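Local atomic coordinates of nidogen (Mus musculus, PDB entry 1NPE), a protein that probably helps link laminin to the rest of the basement membrane, its YWTD propeller domain serving as the laminin-binding part. Residues A[38-42]-A[81-85]; A[90-94]-A[105-109]; A[212-217]-A[254-260]; A[218-222]-A[233-237]. All coordinates share one frame; numbering follows the deposited sequence.

Interaction 1: A[38-42]-A[81-85]; sequences IIGLA and PEGIA
Ala42 and Ile84 meet where the innermost strands of two neighbouring blades run side by side in the six-bladed YWTD beta-propeller. The two strands are nearly parallel, 7° apart, with axes 4.9 Å from each other. No direct hydrogen bond joins them. Packing is tight at the glycines. Gly40 CA lies 4.4 Å from Gly83 CA, and a CB on Gly40 would come within about 3.1 Å of that same atom. Ile84 fills in beside them. Its CG1 is anti to the backbone N (chi1 -179°), which turns CG2 toward the other strand to lie against the Gly40 carbonyl carbon and Leu41 N. At the Ile39 end, the CG2 branch sits over the Glu82 backbone, 3.6 Å from Glu82 O, and also touches Glu82 CB. The Glu82 carboxylate is held outside this pair, by a salt bridge to Arg125 and hydrogen bonds to Ser80 and Ser98. Ser98 also belongs to a cadmium site. Ile39 and Glu82 also pack on apolar side chains of a different protein in the assembly. The strands are looser between Leu41 O and Ile84 N, where a water fills in. It donates to Leu41 O at 3.0 Å and accepts from Ile84 N at 3.0 Å. Beyond it they close again: the methyl CB of Ala42 rests 3.3 Å from Ile84 O and 4.0 Å from Ile84 CG2.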
loop_
_atom_site.group_PDB
_atom_site.type_symbol
_atom_site.label_atom_id
_atom_site.label_comp_id
_atom_site.label_asym_id
_atom_site.label_seq_id
_atom_site.Cartn_x
_atom_site.Cartn_y
_atom_site.Cartn_z
ATOM N N ILE A 38 9.158 3.226 -4.248
ATOM C CA ILE A 38 8.682 2.060 -4.975
ATOM C C ILE A 38 7.926 1.140 -4.023
ATOM O O ILE A 38 8.442 0.770 -2.971
ATOM C CB ILE A 38 9.862 1.278 -5.596
ATOM C CG1 ILE A 38 10.805 2.228 -6.340
ATOM C CG2 ILE A 38 9.339 0.219 -6.559
ATOM C CD1 ILE A 38 10.251 2.769 -7.647
ATOM N N ILE A 39 6.704 0.772 -4.392
ATOM C CA ILE A 39 5.897 -0.093 -3.542
ATOM C C ILE A 39 5.644 -1.464 -4.162
ATOM O O ILE A 39 6.112 -2.473 -3.637
ATOM C CB ILE A 39 4.554 0.569 -3.182
ATOM C CG1 ILE A 39 4.796 1.909 -2.475
ATOM C CG2 ILE A 39 3.730 -0.358 -2.300
ATOM C CD1 ILE A 39 5.417 1.781 -1.087
ATOM N N GLY A 40 4.909 -1.501 -5.272
ATOM C CA GLY A 40 4.617 -2.769 -5.918
ATOM C C GLY A 40 5.604 -3.162 -7.003
ATOM O O GLY A 40 6.157 -2.297 -7.681
ATOM N N LEU A 41 5.836 -4.465 -7.160
ATOM C CA LEU A 41 6.743 -4.969 -8.188
ATOM C C LEU A 41 6.152 -6.180 -8.898
ATOM O O LEU A 41 5.446 -6.983 -8.291
ATOM C CB LEU A 41 8.087 -5.386 -7.590
ATOM C CG LEU A 41 9.099 -4.347 -7.097
ATOM C CD1 LEU A 41 10.297 -5.088 -6.527
ATOM C CD2 LEU A 41 9.533 -3.407 -8.228
ATOM N N ALA A 42 6.460 -6.313 -10.182
ATOM C CA ALA A 42 5.998 -7.449 -10.980
ATOM C C ALA A 42 7.031 -7.705 -12.074
ATOM O O ALA A 42 7.854 -6.835 -12.379
ATOM C CB ALA A 42 4.616 -7.174 -11.587
ATOM N N PRO A 81 -1.075 3.645 -5.975
ATOM C CA PRO A 81 -0.853 2.310 -6.560
ATOM C C PRO A 81 0.112 1.520 -5.675
ATOM O O PRO A 81 1.246 1.937 -5.460
ATOM C CB PRO A 81 -0.276 2.629 -7.941
ATOM C CG PRO A 81 0.484 3.902 -7.702
ATOM C CD PRO A 81 -0.425 4.701 -6.773
ATOM N N GLU A 82 -0.346 0.389 -5.150
ATOM C CA GLU A 82 0.478 -0.390 -4.238
ATOM C C GLU A 82 0.720 -1.849 -4.579
ATOM O O GLU A 82 1.385 -2.559 -3.827
ATOM C CB GLU A 82 -0.107 -0.297 -2.838
ATOM C CG GLU A 82 -0.066 1.099 -2.264
ATOM C CD GLU A 82 -0.806 1.193 -0.966
ATOM O OE1 GLU A 82 -0.792 0.217 -0.192
ATOM O OE2 GLU A 82 -1.406 2.249 -0.717
ATOM N N GLY A 83 0.154 -2.293 -5.690
ATOM C CA GLY A 83 0.318 -3.665 -6.125
ATOM C C GLY A 83 0.124 -3.676 -7.624
ATOM O O GLY A 83 -0.692 -2.925 -8.146
ATOM N N ILE A 84 0.899 -4.493 -8.323
ATOM C CA ILE A 84 0.795 -4.587 -9.766
ATOM C C ILE A 84 1.057 -6.026 -10.203
ATOM O O ILE A 84 1.956 -6.685 -9.679
ATOM C CB ILE A 84 1.757 -3.577 -10.467
ATOM C CG1 ILE A 84 1.629 -3.670 -11.988
ATOM C CG2 ILE A 84 3.209 -3.795 -10.020
ATOM C CD1 ILE A 84 2.306 -2.523 -12.728
ATOM N N ALA A 85 0.205 -6.522 -11.103
ATOM C CA ALA A 85 0.302 -7.880 -11.640
ATOM C C ALA A 85 0.213 -7.833 -13.162
ATOM O O ALA A 85 -0.350 -6.898 -13.725
ATOM C CB ALA A 85 -0.801 -8.754 -11.074
HETATM O O HOH W 1 2.818 -6.435 -7.003
#

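Interaction 2: A[90-94]-A[105-109]; sequences GRTIF and VAKMD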
loop_
_atom_site.group_PDB
_atom_site.type_symbol
_atom_site.label_atom_id
_atom_site.label_comp_id
_atom_site.label_asym_id
_atom_site.label_seq_id
_atom_site.Cartn_x
_atom_site.Cartn_y
_atom_site.Cartn_z
ATOM N N GLY A 90 -1.778 -12.011 -22.657
ATOM C CA GLY A 90 -2.597 -10.965 -23.245
ATOM C C GLY A 90 -1.898 -9.620 -23.340
ATOM O O GLY A 90 -2.407 -8.703 -23.987
ATOM N N ARG A 91 -0.740 -9.499 -22.691
ATOM C CA ARG A 91 0.062 -8.269 -22.700
ATOM C C ARG A 91 -0.590 -7.101 -21.953
ATOM O O ARG A 91 -0.705 -6.001 -22.495
ATOM C CB ARG A 91 0.368 -7.835 -24.143
ATOM C CG ARG A 91 1.086 -8.861 -25.013
ATOM C CD ARG A 91 2.589 -8.881 -24.761
ATOM N NE ARG A 91 2.943 -9.678 -23.594
ATOM C CZ ARG A 91 4.096 -9.587 -22.939
ATOM N NH1 ARG A 91 5.034 -8.724 -23.320
ATOM N NH2 ARG A 91 4.314 -10.376 -21.901
ATOM N N THR A 92 -1.027 -7.332 -20.717
ATOM C CA THR A 92 -1.653 -6.269 -19.931
ATOM C C THR A 92 -1.192 -6.245 -18.477
ATOM O O THR A 92 -0.620 -7.210 -17.978
ATOM C CB THR A 92 -3.195 -6.371 -19.951
ATOM O OG1 THR A 92 -3.604 -7.659 -19.476
ATOM C CG2 THR A 92 -3.731 -6.148 -21.347
ATOM N N ILE A 93 -1.428 -5.119 -17.812
ATOM C CA ILE A 93 -1.074 -4.953 -16.409
ATOM C C ILE A 93 -2.348 -4.740 -15.584
ATOM O O ILE A 93 -3.393 -4.362 -16.124
ATOM C CB ILE A 93 -0.133 -3.739 -16.189
ATOM C CG1 ILE A 93 -0.840 -2.428 -16.541
ATOM C CG2 ILE A 93 1.108 -3.870 -17.048
ATOM C CD1 ILE A 93 -0.036 -1.193 -16.176
ATOM N N PHE A 94 -2.259 -5.030 -14.290
ATOM C CA PHE A 94 -3.365 -4.857 -13.353
ATOM C C PHE A 94 -2.758 -4.197 -12.122
ATOM O O PHE A 94 -1.609 -4.474 -11.783
ATOM C CB PHE A 94 -3.943 -6.206 -12.899
ATOM C CG PHE A 94 -4.623 -6.997 -13.983
ATOM C CD1 PHE A 94 -6.012 -7.029 -14.067
ATOM C CD2 PHE A 94 -3.881 -7.770 -14.873
ATOM C CE1 PHE A 94 -6.655 -7.828 -15.022
ATOM C CE2 PHE A 94 -4.513 -8.570 -15.828
ATOM C CZ PHE A 94 -5.906 -8.599 -15.899
ATOM N N VAL A 105 -6.905 -2.051 -15.195
ATOM C CA VAL A 105 -6.187 -2.910 -16.110
ATOM C C VAL A 105 -5.834 -2.023 -17.301
ATOM O O VAL A 105 -6.555 -1.066 -17.598
ATOM C CB VAL A 105 -7.050 -4.131 -16.529
ATOM C CG1 VAL A 105 -8.364 -3.680 -17.173
ATOM C CG2 VAL A 105 -6.267 -5.033 -17.465
ATOM N N ALA A 106 -4.682 -2.277 -17.914
ATOM C CA ALA A 106 -4.236 -1.488 -19.064
ATOM C C ALA A 106 -3.194 -2.253 -19.872
ATOM O O ALA A 106 -2.702 -3.289 -19.430
ATOM C CB ALA A 106 -3.654 -0.155 -18.591
ATOM N N LYS A 107 -2.873 -1.748 -21.060
ATOM C CA LYS A 107 -1.866 -2.378 -21.912
ATOM C C LYS A 107 -0.493 -2.226 -21.264
ATOM O O LYS A 107 -0.310 -1.369 -20.399
ATOM C CB LYS A 107 -1.852 -1.723 -23.294
ATOM C CG LYS A 107 -3.098 -2.000 -24.116
ATOM C CD LYS A 107 -3.067 -1.269 -25.451
ATOM C CE LYS A 107 -1.926 -1.732 -26.343
ATOM N NZ LYS A 107 -2.040 -1.142 -27.709
ATOM N N MET A 108 0.467 -3.044 -21.686
ATOM C CA MET A 108 1.821 -2.990 -21.132
ATOM C C MET A 108 2.412 -1.575 -21.149
ATOM O O MET A 108 3.133 -1.196 -20.227
ATOM C CB MET A 108 2.759 -3.925 -21.895
ATOM C CG MET A 108 2.346 -5.380 -21.925
ATOM S SD MET A 108 2.464 -6.187 -20.341
ATOM C CE MET A 108 3.810 -7.253 -20.592
ATOM N N ASP A 109 2.122 -0.805 -22.198
ATOM C CA ASP A 109 2.638 0.561 -22.298
ATOM C C ASP A 109 1.799 1.601 -21.545
ATOM O O ASP A 109 2.033 2.803 -21.665
ATOM C CB ASP A 109 2.839 0.984 -23.767
ATOM C CG ASP A 109 1.539 0.997 -24.582
ATOM O OD1 ASP A 109 0.429 0.919 -24.006
ATOM O OD2 ASP A 109 1.645 1.103 -25.825
HETATM O O HOH W 2 0.019 -4.327 -24.438
#
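Met108 lays its terminal methyl over one face of the Arg91 guanidinium, with CE 3.3 Å from CZ of Arg91 and offset toward the rim of the group. The methionine chain reaches there by bending at both chi2 (-69°) and chi3 (-110°). Lower down, Met108 CG touches Arg91 O at 3.2 Å, and SD lies over the peptide between Arg91 and Thr92. A second close pair is Phe94 with Val105. CG2 of Val105 sits 3.9 Å from the centroid of the Phe94 ring, over the face but offset toward its rim, as a CH-pi contact. These side chains hang on the antiparallel hairpin of strands 92-97 and 102-107, the middle strands of a propeller blade. Ile93 and Ala106 form its hydrogen-bonded pair: Ile93 N gives a straight bond to Ala106 O at 2.8 Å, and Ala106 N returns one to Ile93 O. Beyond the paired strands, Met108 N reaches Arg91 O at 3.3 Å from above the carbonyl plane, and a water bridges the same two atoms. An alanine in place of Met108 would probably uncover this face of the guanidinium and take away the sulfur packed on the Arg91-Thr92 peptide. Further out, Arg91 NH2 is fixed by a salt bridge to Asp44 and a bond to His88 O. Arg91 and Thr92 together face Asp87 in a G1 beta bulge, and Tyr51 packs on both Ile93 and Met108.

Interaction 3: A[212-217]-A[254-260]; sequences FAVTSY and YGITIAL
Phe212 and Tyr254 form a T-shaped (edge-to-face) aromatic pair. The tyrosine turns its edge to the phenylalanine, and its CD1 stands above the centre of the Phe212 ring. The centroids are 5.6 Å apart and the planes meet at 82°. The Phe212 ring is swung to this side by its first torsion, with CG opposite the backbone N (chi1 176°), and CD2 comes within 3.5 Å of the Tyr254 carbonyl carbon. The Phe212 ring also meets that of Trp226, nearly parallel to it. A serine in place of Phe212 would probably leave the edge of Tyr254 without its aromatic partner and open a gap beside Trp226.

Apolar contacts continue along both strands. CB of Ala213 touches CG2 of Ile256 at 4.0 Å. Thr215 CG2 reaches both isoleucines, 3.9 Å from CG2 of Ile256 and 3.7 Å from CG1 of Ile258. These are innermost strands of adjacent propeller blades. Strand 256-259, near the C-terminal end of the chain, pairs with strand 2-8 in its own sheet, a clasp of N- and C-terminal strands like that which closes the ring in many beta-propellers. Farther along, CD1 of Ile258 presses on Tyr217 CB at 3.3 Å, the two side chains crossing at about a right angle. CD2 of Leu260 touches Tyr217 CE1 at 3.5 Å.

Polar links are indirect, since no hydrogen bond joins the two segments themselves. Thr224 OG1 bonds both Ala213 N and Tyr254 O. Tyr217 OH bonds Arg19, outside the pair.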
loop_
_atom_site.group_PDB
_atom_site.type_symbol
_atom_site.label_atom_id
_atom_site.label_comp_id
_atom_site.label_asym_id
_atom_site.label_seq_id
_atom_site.Cartn_x
_atom_site.Cartn_y
_atom_site.Cartn_z
ATOM N N PHE A 212 4.875 -7.536 4.619
ATOM C CA PHE A 212 4.291 -6.541 3.736
ATOM C C PHE A 212 3.951 -7.133 2.368
ATOM O O PHE A 212 2.864 -6.904 1.841
ATOM C CB PHE A 212 5.206 -5.336 3.532
ATOM C CG PHE A 212 4.654 -4.349 2.554
ATOM C CD1 PHE A 212 3.687 -3.430 2.953
ATOM C CD2 PHE A 212 5.017 -4.400 1.204
ATOM C CE1 PHE A 212 3.084 -2.584 2.029
ATOM C CE2 PHE A 212 4.421 -3.559 0.278
ATOM C CZ PHE A 212 3.448 -2.649 0.690
ATOM N N ALA A 213 4.918 -7.812 1.755
ATOM C CA ALA A 213 4.705 -8.409 0.445
ATOM C C ALA A 213 5.271 -9.814 0.408
ATOM O O ALA A 213 6.111 -10.182 1.233
ATOM C CB ALA A 213 5.342 -7.560 -0.640
ATOM N N VAL A 214 4.828 -10.588 -0.573
ATOM C CA VAL A 214 5.288 -11.954 -0.695
ATOM C C VAL A 214 5.252 -12.398 -2.142
ATOM O O VAL A 214 4.490 -11.866 -2.957
ATOM C CB VAL A 214 4.409 -12.905 0.140
ATOM C CG1 VAL A 214 3.001 -13.000 -0.461
ATOM C CG2 VAL A 214 5.055 -14.272 0.257
ATOM N N THR A 215 6.123 -13.346 -2.456
ATOM C CA THR A 215 6.209 -13.930 -3.780
ATOM C C THR A 215 6.631 -15.376 -3.550
ATOM O O THR A 215 7.079 -15.736 -2.455
ATOM C CB THR A 215 7.228 -13.188 -4.695
ATOM O OG1 THR A 215 7.124 -13.695 -6.031
ATOM C CG2 THR A 215 8.659 -13.378 -4.202
ATOM N N SER A 216 6.453 -16.217 -4.558
ATOM C CA SER A 216 6.817 -17.612 -4.397
ATOM C C SER A 216 7.674 -18.177 -5.514
ATOM O O SER A 216 7.697 -17.662 -6.634
ATOM C CB SER A 216 5.562 -18.476 -4.209
ATOM O OG SER A 216 4.691 -18.406 -5.330
ATOM N N TYR A 217 8.419 -19.218 -5.157
ATOM C CA TYR A 217 9.282 -19.938 -6.079
ATOM C C TYR A 217 9.233 -21.398 -5.636
ATOM O O TYR A 217 10.014 -21.827 -4.779
ATOM C CB TYR A 217 10.722 -19.410 -6.038
ATOM C CG TYR A 217 11.569 -19.942 -7.173
ATOM C CD1 TYR A 217 11.128 -19.844 -8.493
ATOM C CD2 TYR A 217 12.773 -20.603 -6.929
ATOM C CE1 TYR A 217 11.853 -20.395 -9.541
ATOM C CE2 TYR A 217 13.514 -21.163 -7.980
ATOM C CZ TYR A 217 13.040 -21.055 -9.283
ATOM O OH TYR A 217 13.731 -21.630 -10.330
ATOM N N TYR A 254 9.623 -2.999 0.673
ATOM C CA TYR A 254 8.265 -3.056 0.154
ATOM C C TYR A 254 7.973 -4.285 -0.717
ATOM O O TYR A 254 8.129 -5.415 -0.257
ATOM C CB TYR A 254 7.907 -1.742 -0.552
ATOM C CG TYR A 254 7.938 -0.564 0.401
ATOM C CD1 TYR A 254 7.009 -0.463 1.441
ATOM C CD2 TYR A 254 8.931 0.416 0.308
ATOM C CE1 TYR A 254 7.071 0.578 2.368
ATOM C CE2 TYR A 254 9.000 1.463 1.233
ATOM C CZ TYR A 254 8.071 1.535 2.258
ATOM O OH TYR A 254 8.158 2.532 3.202
ATOM N N GLY A 255 7.527 -4.065 -1.951
ATOM C CA GLY A 255 7.204 -5.165 -2.842
ATOM C C GLY A 255 8.347 -6.117 -3.133
ATOM O O GLY A 255 9.522 -5.770 -2.995
ATOM N N ILE A 256 7.992 -7.316 -3.571
ATOM C CA ILE A 256 8.967 -8.345 -3.887
ATOM C C ILE A 256 8.430 -9.217 -5.018
ATOM O O ILE A 256 7.243 -9.543 -5.056
ATOM C CB ILE A 256 9.283 -9.210 -2.636
ATOM C CG1 ILE A 256 10.486 -10.113 -2.886
ATOM C CG2 ILE A 256 8.073 -10.024 -2.228
ATOM C CD1 ILE A 256 11.009 -10.772 -1.620
ATOM N N THR A 257 9.308 -9.576 -5.946
ATOM C CA THR A 257 8.926 -10.402 -7.076
ATOM C C THR A 257 10.120 -11.231 -7.540
ATOM O O THR A 257 11.266 -10.945 -7.182
ATOM C CB THR A 257 8.379 -9.528 -8.235
ATOM O OG1 THR A 257 7.840 -10.367 -9.260
ATOM C CG2 THR A 257 9.473 -8.642 -8.821
ATOM N N ILE A 258 9.848 -12.283 -8.300
ATOM C CA ILE A 258 10.911 -13.142 -8.798
ATOM C C ILE A 258 11.074 -13.048 -10.306
ATOM O O ILE A 258 10.112 -13.199 -11.057
ATOM C CB ILE A 258 10.690 -14.607 -8.371
ATOM C CG1 ILE A 258 10.870 -14.719 -6.861
ATOM C CG2 ILE A 258 11.677 -15.533 -9.076
ATOM C CD1 ILE A 258 10.797 -16.114 -6.336
ATOM N N ALA A 259 12.299 -12.766 -10.736
ATOM C CA ALA A 259 12.617 -12.656 -12.153
ATOM C C ALA A 259 12.986 -14.027 -12.697
ATOM O O ALA A 259 14.107 -14.491 -12.516
ATOM C CB ALA A 259 13.767 -11.683 -12.361
ATOM N N LEU A 260 12.030 -14.681 -13.345
ATOM C CA LEU A 260 12.255 -16.005 -13.919
ATOM C C LEU A 260 13.001 -15.909 -15.244
ATOM O O LEU A 260 12.836 -14.938 -15.985
ATOM C CB LEU A 260 10.923 -16.730 -14.120
ATOM C CG LEU A 260 10.163 -17.102 -12.845
ATOM C CD1 LEU A 260 8.788 -17.638 -13.186
ATOM C CD2 LEU A 260 10.962 -18.120 -12.042
#

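Interaction 4: A[218-222]-A[233-237]; sequences GKNLY and AMDLA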
loop_
_atom_site.group_PDB
_atom_site.type_symbol
_atom_site.label_atom_id
_atom_site.label_comp_id
_atom_site.label_asym_id
_atom_site.label_seq_id
_atom_site.Cartn_x
_atom_site.Cartn_y
_atom_site.Cartn_z
ATOM N N GLY A 218 8.261 -22.127 -6.181
ATOM C CA GLY A 218 8.085 -23.531 -5.853
ATOM C C GLY A 218 7.484 -23.751 -4.476
ATOM O O GLY A 218 6.364 -23.309 -4.188
ATOM N N LYS A 219 8.241 -24.439 -3.626
ATOM C CA LYS A 219 7.825 -24.743 -2.256
ATOM C C LYS A 219 8.183 -23.619 -1.268
ATOM O O LYS A 219 7.690 -23.596 -0.138
ATOM C CB LYS A 219 8.475 -26.059 -1.800
ATOM C CG LYS A 219 9.971 -26.153 -2.123
ATOM C CD LYS A 219 10.639 -27.352 -1.458
ATOM C CE LYS A 219 10.032 -28.680 -1.901
ATOM N NZ LYS A 219 10.611 -29.831 -1.132
ATOM N N ASN A 220 9.035 -22.693 -1.705
ATOM C CA ASN A 220 9.478 -21.578 -0.866
ATOM C C ASN A 220 8.722 -20.257 -1.027
ATOM O O ASN A 220 8.336 -19.866 -2.130
ATOM C CB ASN A 220 10.971 -21.310 -1.093
ATOM C CG ASN A 220 11.870 -22.161 -0.215
ATOM O OD1 ASN A 220 11.433 -23.134 0.394
ATOM N ND2 ASN A 220 13.143 -21.784 -0.141
ATOM N N LEU A 221 8.522 -19.572 0.093
ATOM C CA LEU A 221 7.871 -18.268 0.095
ATOM C C LEU A 221 8.918 -17.239 0.480
ATOM O O LEU A 221 9.763 -17.497 1.332
ATOM C CB LEU A 221 6.729 -18.200 1.119
ATOM C CG LEU A 221 5.433 -18.959 0.855
ATOM C CD1 LEU A 221 4.440 -18.620 1.961
ATOM C CD2 LEU A 221 4.862 -18.597 -0.510
ATOM N N TYR A 222 8.877 -16.081 -0.164
ATOM C CA TYR A 222 9.814 -15.014 0.155
ATOM C C TYR A 222 8.988 -13.779 0.468
ATOM O O TYR A 222 8.240 -13.295 -0.387
ATOM C CB TYR A 222 10.750 -14.729 -1.023
ATOM C CG TYR A 222 11.623 -15.897 -1.410
ATOM C CD1 TYR A 222 11.190 -16.830 -2.349
ATOM C CD2 TYR A 222 12.878 -16.078 -0.826
ATOM C CE1 TYR A 222 11.982 -17.917 -2.700
ATOM C CE2 TYR A 222 13.678 -17.166 -1.169
ATOM C CZ TYR A 222 13.222 -18.079 -2.105
ATOM O OH TYR A 222 13.999 -19.158 -2.445
ATOM N N ALA A 233 12.806 -16.113 3.781
ATOM C CA ALA A 233 12.453 -17.273 2.965
ATOM C C ALA A 233 11.855 -18.353 3.869
ATOM O O ALA A 233 12.477 -18.772 4.848
ATOM C CB ALA A 233 13.690 -17.809 2.246
ATOM N N MET A 234 10.645 -18.796 3.543
ATOM C CA MET A 234 9.964 -19.817 4.334
ATOM C C MET A 234 9.521 -20.988 3.464
ATOM O O MET A 234 9.112 -20.799 2.319
ATOM C CB MET A 234 8.738 -19.215 5.042
ATOM C CG MET A 234 9.050 -18.135 6.080
ATOM S SD MET A 234 9.685 -18.764 7.663
ATOM C CE MET A 234 9.133 -17.443 8.823
ATOM N N ASP A 235 9.627 -22.197 4.009
ATOM C CA ASP A 235 9.218 -23.412 3.299
ATOM C C ASP A 235 7.798 -23.757 3.750
ATOM O O ASP A 235 7.528 -23.874 4.948
ATOM C CB ASP A 235 10.175 -24.564 3.624
ATOM C CG ASP A 235 9.936 -25.808 2.765
ATOM O OD1 ASP A 235 8.804 -26.035 2.278
ATOM O OD2 ASP A 235 10.904 -26.580 2.590
ATOM N N LEU A 236 6.903 -23.924 2.778
ATOM C CA LEU A 236 5.497 -24.232 3.034
ATOM C C LEU A 236 5.255 -25.452 3.921
ATOM O O LEU A 236 4.809 -25.317 5.065
ATOM C CB LEU A 236 4.744 -24.430 1.710
ATOM C CG LEU A 236 4.502 -23.265 0.743
ATOM C CD1 LEU A 236 3.587 -23.757 -0.362
ATOM C CD2 LEU A 236 3.841 -22.112 1.456
ATOM N N ALA A 237 5.566 -26.631 3.386
ATOM C CA ALA A 237 5.370 -27.906 4.070
ATOM C C ALA A 237 5.979 -28.015 5.469
ATOM O O ALA A 237 5.246 -28.059 6.465
ATOM C CB ALA A 237 5.860 -29.033 3.194
#
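Leu221 lies across Leu236 at about a right angle, its CD1 3.6 Å from CD2 of Leu236. The two close one end of an antiparallel beta hairpin, strands 220-225 and 230-235, the middle strands of a propeller blade. Leu236 holds CG opposite its carbonyl carbon (chi1 -68°), which brings CD2 onto Leu221. Leu221 and Met234 make the hydrogen-bonded pair. Leu221 N gives to Met234 O at 2.6 Å, and Met234 N gives back to Leu221 O at 2.7 Å in the carbonyl plane. A third bond, Leu236 N to Lys219 O, almost straight at 176°, joins the chain just past the strand ends. The opposite side of the sheet carries Asn220 with Asp235 and Tyr222 with Ala233. Here the Asn220 amide and the Asp235 carboxylate are turned 67° from each other, and Asn220 OD1 rests 3.7 Å from CB of Asp235. Lys219 NZ stands 5.0 Å from Asp235 OD2, too far for contact, though the opposite charges probably still attract. Tyr222 is packed between blades, against Ile256 and Ile258 of the neighbouring innermost strand. Its ring reaches back to the hairpin, where CE2 lies 3.5 Å from the methyl CB of Ala233.

In the fold
All four contacts belong to one beta-propeller. Interactions 1 and 3 join innermost strands of different blades near the chain centre, and their centres are 10 Å apart. They touch through Ile38, Ile39 and Leu41 against Tyr254, Gly255 and Thr257. Interactions 2 and 4 lie farther out, each inside one blade, with centres 29 Å apart on opposite sides of the chain's centre. Strand 81-87 pairs with strand 92-97, tying interaction 1 to interaction 2. Strand 211-217 pairs likewise with strand 220-225, tying interaction 3 to interaction 4. Along the chain, interactions 1 and 2 come first, and interaction 4 is nested within interaction 3, whose last strand helps close the ring.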